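Local coordinates for cell shape-determining protein MreC (Streptococcus pneumoniae, PDB 2QF4) that helps to form and maintain cell shape, probably as part of the elongasome that synthesizes peripheral peptidoglycan, at residues Q4-R16 with L25-M39. Sequence-based numbering, arbitrary orientation.
Sequences QATKTLAADVIMR and LTLDAGRSKGASENM
A classic beta bulge interrupts the pairing of strands 6-16 and 24-27, an antiparallel hairpin in one of the two six-stranded barrels of the major periplasmic domain of MreC, with its alpha-lytic protease fold. Ile14 and Met15 both face Thr26: Ile14 N gives a nearly straight bond to Thr26 O (2.8 Å, 167° at the hydrogen), Met15 N a weak one to the same oxygen, and Thr26 N returns a bond to Met15 O at 2.9 Å. Beyond the bulge, Asp28 N binds Asp12 O, and Asp28 OD1 accepts from Asp12 N (2.9 Å) from above its carboxylate plane. With Asp28 CG held between its own backbone N and carbonyl carbon (chi1 68°), OD2 comes within 2.5 Å of Asp12 OD2, the carboxylate planes 77° apart; one acid probably keeps a proton. Toward the hairpin's connecting loop, in one of its two conformers the Arg16 guanidinium has Leu25 CD2 over its centre, 3.5 Å above the plane, and NH2 hydrogen-bonds Thr155 OG1. Small Ala11 lets the chain of Ala29 approach closely, CB to CB 3.8 Å. Farther along, branched Leu9 puts CD2 against Ala29, Lys33 and Ala35, and the long, extended Lys7 reaches a water that bridges NZ to Gly34 O. Strand 6-16 bonds along its other edge to strand 160-166, closing the barrel, whereas Leu25, Thr26 and Leu27 pack on strand 59-63.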
ATOM      1  N   GLN A   4       1.806 -10.651 -14.714  1.00 20.68           N
ATOM      2  CA  GLN A   4       1.118  -9.370 -14.607  1.00 17.51           C
ATOM      3  C   GLN A   4       1.596  -8.367 -15.638  1.00 13.78           C
ATOM      4  O   GLN A   4       2.741  -8.385 -16.101  1.00 13.28           O
ATOM      5  CB  GLN A   4       1.308  -8.808 -13.174  1.00 19.59           C
ATOM      6  CG  GLN A   4       0.349  -7.767 -12.744  1.00 22.24           C
ATOM      7  CD  GLN A   4       0.397  -7.500 -11.228  1.00 20.98           C
ATOM      8  OE1 GLN A   4      -0.645  -7.611 -10.518  1.00 21.30           O
ATOM      9  NE2 GLN A   4       1.601  -7.134 -10.727  1.00 21.35           N
ATOM     10  N   ALA A   5       0.689  -7.474 -15.954  1.00 12.18           N
ATOM     11  CA  ALA A   5       0.940  -6.354 -16.867  1.00 11.45           C
ATOM     12  C   ALA A   5       0.538  -5.068 -16.183  1.00 10.16           C
ATOM     13  O   ALA A   5      -0.547  -5.002 -15.599  1.00 11.20           O
ATOM     14  CB  ALA A   5       0.168  -6.528 -18.164  1.00 12.95           C
ATOM     15  N   THR A   6       1.414  -4.074 -16.199  1.00  9.10           N
ATOM     16  CA  THR A   6       1.182  -2.808 -15.520  1.00  9.19           C
ATOM     17  C   THR A   6       1.415  -1.635 -16.445  1.00  8.90           C
ATOM     18  O   THR A   6       2.030  -1.736 -17.500  1.00  9.77           O
ATOM     19  CB  THR A   6       1.997  -2.601 -14.216  1.00  9.84           C
ATOM     20  OG1 THR A   6       3.346  -2.224 -14.534  1.00 10.81           O
ATOM     21  CG2 THR A   6       1.976  -3.856 -13.324  1.00 11.52           C
ATOM     22  N   LYS A   7       0.849  -0.512 -16.042  1.00  9.43           N
ATOM     23  CA  LYS A   7       1.106   0.797 -16.619  1.00 10.33           C
ATOM     24  C   LYS A   7       1.591   1.703 -15.509  1.00  9.45           C
ATOM     25  O   LYS A   7       1.095   1.629 -14.391  1.00 10.55           O
ATOM     26  CB  LYS A   7      -0.154   1.370 -17.279  1.00 12.65           C
ATOM     27  CG  LYS A   7      -1.398   1.359 -16.411  1.00 15.94           C
ATOM     28  CD  LYS A   7      -2.649   1.808 -17.091  1.00 16.63           C
ATOM     29  CE  LYS A   7      -3.782   1.764 -16.098  1.00 18.81           C
ATOM     30  NZ  LYS A   7      -5.069   2.254 -16.669  1.00 21.76           N
ATOM     31  N   THR A   8       2.550   2.560 -15.827  1.00  9.56           N
ATOM     32  CA  THR A   8       3.189   3.368 -14.812  1.00  9.90           C
ATOM     33  C   THR A   8       3.321   4.802 -15.271  1.00  9.26           C
ATOM     34  O   THR A   8       3.320   5.099 -16.461  1.00 10.36           O
ATOM     35  CB  THR A   8       4.594   2.851 -14.464  1.00  9.98           C
ATOM     36  OG1 THR A   8       5.538   3.268 -15.473  1.00 11.09           O
ATOM     37  CG2 THR A   8       4.663   1.339 -14.291  1.00 10.47           C
ATOM     38  N   LEU A   9       3.481   5.686 -14.298  1.00  9.53           N
ATOM     39  CA  LEU A   9       3.670   7.105 -14.560  1.00 10.30           C
ATOM     40  C   LEU A   9       4.480   7.703 -13.427  1.00 10.48           C
ATOM     41  O   LEU A   9       4.057   7.646 -12.265  1.00 10.95           O
ATOM     42  CB  LEU A   9       2.281   7.789 -14.613  1.00 12.04           C
ATOM     43  CG  LEU A   9       2.266   9.292 -14.860  1.00 13.42           C
ATOM     44  CD1 LEU A   9       2.978   9.704 -16.141  1.00 15.27           C
ATOM     45  CD2 LEU A   9       0.848   9.823 -14.794  1.00 14.30           C
ATOM     46  N   ALA A  10       5.628   8.285 -13.731  1.00 10.22           N
ATOM     47  CA  ALA A  10       6.482   8.932 -12.734  1.00 10.67           C
ATOM     48  C   ALA A  10       6.245  10.419 -12.811  1.00 10.74           C
ATOM     49  O   ALA A  10       6.180  10.987 -13.901  1.00 13.66           O
ATOM     50  CB  ALA A  10       7.949   8.558 -12.948  1.00 13.06           C
ATOM     51  N   ALA A  11       6.134  11.079 -11.663  1.00  9.60           N
ATOM     52  CA  ALA A  11       5.802  12.496 -11.616  1.00  9.87           C
ATOM     53  C   ALA A  11       6.484  13.121 -10.413  1.00  9.86           C
ATOM     54  O   ALA A  11       6.849  12.462  -9.449  1.00  9.57           O
ATOM     55  CB  ALA A  11       4.285  12.693 -11.534  1.00 10.94           C
ATOM     56  N   ASP A  12       6.673  14.432 -10.480  1.00  9.78           N
ATOM     57  CA  ASP A  12       7.301  15.187  -9.379  1.00  9.44           C
ATOM     58  C   ASP A  12       6.336  15.417  -8.227  1.00  8.81           C
ATOM     59  O   ASP A  12       5.154  15.712  -8.446  1.00  9.38           O
ATOM     60  CB  ASP A  12       7.718  16.582  -9.863  1.00  9.88           C
ATOM     61  CG  ASP A  12       8.513  16.553 -11.126  1.00 12.57           C
ATOM     62  OD1 ASP A  12       9.667  16.094 -11.074  1.00 14.39           O
ATOM     63  OD2 ASP A  12       7.988  16.991 -12.155  1.00 14.55           O
ATOM     64  N   VAL A  13       6.864  15.350  -7.008  1.00  8.91           N
ATOM     65  CA  VAL A  13       6.142  15.841  -5.827  1.00  9.06           C
ATOM     66  C   VAL A  13       6.152  17.368  -5.826  1.00  8.95           C
ATOM     67  O   VAL A  13       7.218  17.974  -5.855  1.00 10.22           O
ATOM     68  CB  VAL A  13       6.804  15.321  -4.548  1.00  9.88           C
ATOM     69  CG1 VAL A  13       6.090  15.838  -3.320  1.00 10.95           C
ATOM     70  CG2 VAL A  13       6.824  13.772  -4.561  1.00 10.10           C
ATOM     71  N   ILE A  14       4.981  17.967  -5.829  1.00  8.99           N
ATOM     72  CA  ILE A  14       4.845  19.405  -5.775  1.00  9.74           C
ATOM     73  C   ILE A  14       4.227  19.879  -4.465  1.00  9.42           C
ATOM     74  O   ILE A  14       4.352  21.060  -4.123  1.00 11.13           O
ATOM     75  CB  ILE A  14       4.127  20.001  -7.005  1.00 10.41           C
ATOM     76  CG1 ILE A  14       2.794  19.312  -7.263  1.00 10.82           C
ATOM     77  CG2 ILE A  14       5.052  19.953  -8.246  1.00 11.39           C
ATOM     78  CD1 ILE A  14       1.881  20.049  -8.218  1.00 12.66           C
ATOM     79  N   MET A  15       3.522  19.031  -3.728  1.00  9.81           N
ATOM     80  CA  MET A  15       3.056  19.381  -2.385  1.00 10.54           C
ATOM     81  C   MET A  15       3.175  18.155  -1.498  1.00  9.51           C
ATOM     82  O   MET A  15       3.030  17.021  -1.959  1.00 10.07           O
ATOM     83  CB  MET A  15       1.604  19.887  -2.373  1.00 10.52           C
ATOM     84  CG  MET A  15       1.399  21.232  -3.017  1.00 12.72           C
ATOM     85  SD  MET A  15       1.212  21.269  -4.801  0.50 12.77           S
ATOM     86  CE  MET A  15      -0.458  20.648  -4.877  0.50 16.66           C
ATOM     87  N   ARG A  16       3.383  18.402  -0.218  1.00  9.61           N
ATOM     88  CA  ARG A  16       3.512  17.385   0.840  1.00 11.01           C
ATOM     89  C   ARG A  16       2.843  17.930   2.082  1.00 10.76           C
ATOM     90  O   ARG A  16       3.133  19.031   2.504  1.00 12.16           O
ATOM     91  CB  ARG A  16       4.996  17.086   1.126  1.00 11.99           C
ATOM     92  CG  ARG A  16       5.310  16.166   2.265  1.00 13.82           C
ATOM     93  CD  ARG A  16       6.823  15.979   2.544  1.00 16.60           C
ATOM     94  NE  ARG A  16       7.522  15.086   1.622  1.00 19.72           N
ATOM     95  CZ  ARG A  16       7.477  13.775   1.504  0.50 17.86           C
ATOM     96  NH1 ARG A  16       8.212  13.278   0.523  0.50 19.15           N
ATOM     97  NH2 ARG A  16       6.859  12.992   2.375  0.50 16.46           N
ATOM     98  N   LEU A  25       0.694  13.420  -0.537  1.00  8.90           N
ATOM     99  CA  LEU A  25       1.538  14.123  -1.502  1.00  9.50           C
ATOM    100  C   LEU A  25       0.686  14.454  -2.711  1.00  8.80           C
ATOM    101  O   LEU A  25      -0.253  13.747  -3.061  1.00 10.15           O
ATOM    102  CB  LEU A  25       2.692  13.191  -2.023  1.00 11.31           C
ATOM    103  CG  LEU A  25       3.611  12.519  -1.031  1.00 13.15           C
ATOM    104  CD1 LEU A  25       4.522  11.608  -1.754  1.00 12.60           C
ATOM    105  CD2 LEU A  25       4.391  13.603  -0.233  1.00 14.26           C
ATOM    106  N   THR A  26       1.026  15.551  -3.377  1.00  8.88           N
ATOM    107  CA  THR A  26       0.475  15.899  -4.686  1.00  9.17           C
ATOM    108  C   THR A  26       1.567  15.799  -5.713  1.00  8.48           C
ATOM    109  O   THR A  26       2.670  16.348  -5.530  1.00  9.04           O
ATOM    110  CB  THR A  26      -0.110  17.327  -4.695  1.00  9.09           C
ATOM    111  OG1 THR A  26      -1.048  17.435  -3.644  1.00 11.91           O
ATOM    112  CG2 THR A  26      -0.778  17.625  -6.028  1.00 10.81           C
ATOM    113  N   LEU A  27       1.250  15.118  -6.814  1.00  9.13           N
ATOM    114  CA  LEU A  27       2.120  14.952  -7.954  1.00  9.23           C
ATOM    115  C   LEU A  27       1.647  15.827  -9.114  1.00  9.86           C
ATOM    116  O   LEU A  27       0.454  16.083  -9.277  1.00 10.43           O
ATOM    117  CB  LEU A  27       2.149  13.479  -8.400  1.00  9.05           C
ATOM    118  CG  LEU A  27       2.405  12.463  -7.320  1.00  9.23           C
ATOM    119  CD1 LEU A  27       2.382  11.036  -7.938  1.00 10.69           C
ATOM    120  CD2 LEU A  27       3.701  12.741  -6.627  1.00 11.99           C
ATOM    121  N   ASP A  28       2.597  16.247  -9.939  1.00  9.68           N
ATOM    122  CA  ASP A  28       2.351  17.133 -11.079  1.00 10.91           C
ATOM    123  C   ASP A  28       1.975  16.431 -12.374  1.00 11.25           C
ATOM    124  O   ASP A  28       2.214  16.985 -13.431  1.00 12.90           O
ATOM    125  CB  ASP A  28       3.537  18.066 -11.292  1.00 11.00           C
ATOM    126  CG  ASP A  28       4.797  17.370 -11.762  1.00 10.30           C
ATOM    127  OD1 ASP A  28       4.838  16.132 -11.870  1.00 10.80           O
ATOM    128  OD2 ASP A  28       5.774  18.128 -12.005  1.00 12.41           O
ATOM    129  N   ALA A  29       1.287  15.298 -12.313  1.00 11.82           N
ATOM    130  CA  ALA A  29       0.686  14.627 -13.483  1.00 12.32           C
ATOM    131  C   ALA A  29      -0.673  14.185 -12.983  1.00 13.27           C
ATOM    132  O   ALA A  29      -0.777  13.663 -11.872  1.00 12.76           O
ATOM    133  CB  ALA A  29       1.543  13.529 -13.979  1.00 14.17           C
ATOM    134  N   GLY A  30      -1.705  14.226 -13.816  1.00 14.53           N
ATOM    135  CA  GLY A  30      -2.736  13.268 -13.746  1.00 15.25           C
ATOM    136  C   GLY A  30      -3.357  12.677 -14.944  1.00 14.79           C
ATOM    137  O   GLY A  30      -2.666  11.993 -15.637  1.00 15.96           O
ATOM    138  N   ARG A  31      -4.670  12.821 -15.061  1.00 17.73           N
ATOM    139  CA  ARG A  31      -5.413  12.011 -16.036  1.00 19.35           C
ATOM    140  C   ARG A  31      -4.945  12.270 -17.454  1.00 19.70           C
ATOM    141  O   ARG A  31      -4.872  11.336 -18.264  1.00 20.35           O
ATOM    142  CB  ARG A  31      -6.910  12.268 -15.923  1.00 19.99           C
ATOM    143  CG  ARG A  31      -7.908  11.412 -16.673  0.50 20.22           C
ATOM    144  CD  ARG A  31      -9.325  11.905 -16.310  0.50 23.42           C
ATOM    145  NE  ARG A  31      -9.710  11.542 -14.935  0.50 23.83           N
ATOM    146  CZ  ARG A  31      -9.987  12.387 -13.938  0.50 24.32           C
ATOM    147  NH1 ARG A  31      -9.945  13.707 -14.097  0.50 22.21           N
ATOM    148  NH2 ARG A  31     -10.313  11.894 -12.744  0.50 27.46           N
ATOM    149  N   SER A  32      -4.560  13.519 -17.745  1.00 19.30           N
ATOM    150  CA  SER A  32      -4.093  13.861 -19.094  1.00 19.49           C
ATOM    151  C   SER A  32      -2.841  13.073 -19.490  1.00 19.58           C
ATOM    152  O   SER A  32      -2.542  12.956 -20.695  1.00 21.70           O
ATOM    153  CB  SER A  32      -3.843  15.356 -19.203  1.00 19.29           C
ATOM    154  OG  SER A  32      -2.673  15.741 -18.497  1.00 21.11           O
ATOM    155  N   LYS A  33      -2.109  12.559 -18.489  1.00 19.75           N
ATOM    156  CA  LYS A  33      -0.931  11.731 -18.708  1.00 20.11           C
ATOM    157  C   LYS A  33      -1.102  10.271 -18.286  1.00 19.92           C
ATOM    158  O   LYS A  33      -0.153   9.504 -18.296  1.00 21.36           O
ATOM    159  CB  LYS A  33       0.283  12.342 -18.008  1.00 20.96           C
ATOM    160  CG  LYS A  33       0.890  13.464 -18.783  1.00 22.57           C
ATOM    161  CD  LYS A  33       1.931  14.199 -18.002  1.00 23.20           C
ATOM    162  CE  LYS A  33       2.526  15.322 -18.846  1.00 24.42           C
ATOM    163  NZ  LYS A  33       3.553  16.084 -18.068  1.00 26.92           N
ATOM    164  N   GLY A  34      -2.332   9.890 -17.987  1.00 20.08           N
ATOM    165  CA  GLY A  34      -2.656   8.487 -17.765  1.00 19.39           C
ATOM    166  C   GLY A  34      -2.829   8.050 -16.323  1.00 18.34           C
ATOM    167  O   GLY A  34      -2.996   6.858 -16.063  1.00 19.31           O
ATOM    168  N   ALA A  35      -2.807   8.981 -15.374  1.00 16.60           N
ATOM    169  CA  ALA A  35      -3.073   8.615 -13.985  1.00 16.02           C
ATOM    170  C   ALA A  35      -4.494   8.060 -13.889  1.00 17.04           C
ATOM    171  O   ALA A  35      -5.423   8.566 -14.556  1.00 18.67           O
ATOM    172  CB  ALA A  35      -2.896   9.830 -13.099  1.00 14.96           C
ATOM    173  N   SER A  36      -4.633   6.998 -13.085  1.00 16.68           N
ATOM    174  CA  SER A  36      -5.912   6.312 -12.869  1.00 17.46           C
ATOM    175  C   SER A  36      -6.151   6.040 -11.386  1.00 17.14           C
ATOM    176  O   SER A  36      -5.245   5.971 -10.548  1.00 16.96           O
ATOM    177  CB  SER A  36      -6.045   5.002 -13.704  1.00 17.86           C
ATOM    178  OG  SER A  36      -4.965   4.083 -13.591  1.00 21.33           O
ATOM    179  N   GLU A  37      -7.416   5.808 -11.087  1.00 17.71           N
ATOM    180  CA  GLU A  37      -7.860   5.652  -9.731  1.00 18.40           C
ATOM    181  C   GLU A  37      -7.467   4.256  -9.153  1.00 15.70           C
ATOM    182  O   GLU A  37      -7.548   4.081  -7.942  1.00 19.39           O
ATOM    183  CB  GLU A  37      -9.405   5.820  -9.606  1.00 19.82           C
ATOM    184  CG  GLU A  37     -10.259   6.319 -10.779  0.50 22.65           C
ATOM    185  CD  GLU A  37      -9.853   7.636 -11.404  0.50 23.26           C
ATOM    186  OE1 GLU A  37     -10.121   8.706 -10.826  0.50 26.37           O
ATOM    187  OE2 GLU A  37      -9.339   7.591 -12.530  0.50 24.85           O
ATOM    188  N   ASN A  38      -7.047   3.291  -9.972  1.00 17.60           N
ATOM    189  CA  ASN A  38      -6.638   1.978  -9.467  1.00 16.73           C
ATOM    190  C   ASN A  38      -5.205   1.972  -9.071  1.00 13.24           C
ATOM    191  O   ASN A  38      -4.704   0.917  -8.712  1.00 14.31           O
ATOM    192  CB  ASN A  38      -6.926   0.764 -10.461  1.00 16.60           C
ATOM    193  CG  ASN A  38      -5.945   0.673 -11.696  1.00 17.27           C
ATOM    194  OD1 ASN A  38      -5.322   1.657 -12.088  1.00 17.97           O
ATOM    195  ND2 ASN A  38      -5.819  -0.538 -12.295  1.00 18.76           N
ATOM    196  N   MET A  39      -4.503   3.132  -9.154  1.00 11.68           N
ATOM    197  CA  MET A  39      -3.079   3.106  -9.029  1.00  9.88           C
ATOM    198  C   MET A  39      -2.586   3.200  -7.607  1.00  8.33           C
ATOM    199  O   MET A  39      -3.131   3.907  -6.756  1.00  8.63           O
ATOM    200  CB  MET A  39      -2.425   4.196  -9.892  1.00  9.93           C
ATOM    201  CG  MET A  39      -2.544   3.929 -11.386  1.00 12.16           C
ATOM    202  SD  MET A  39      -1.823   5.259 -12.337  1.00 13.16           S
ATOM    203  CE  MET A  39      -1.613   4.390 -13.931  1.00 16.08           C
TER
HETATM  204  O   HOH W   1      -4.512   4.947 -17.408  1.00 28.11           O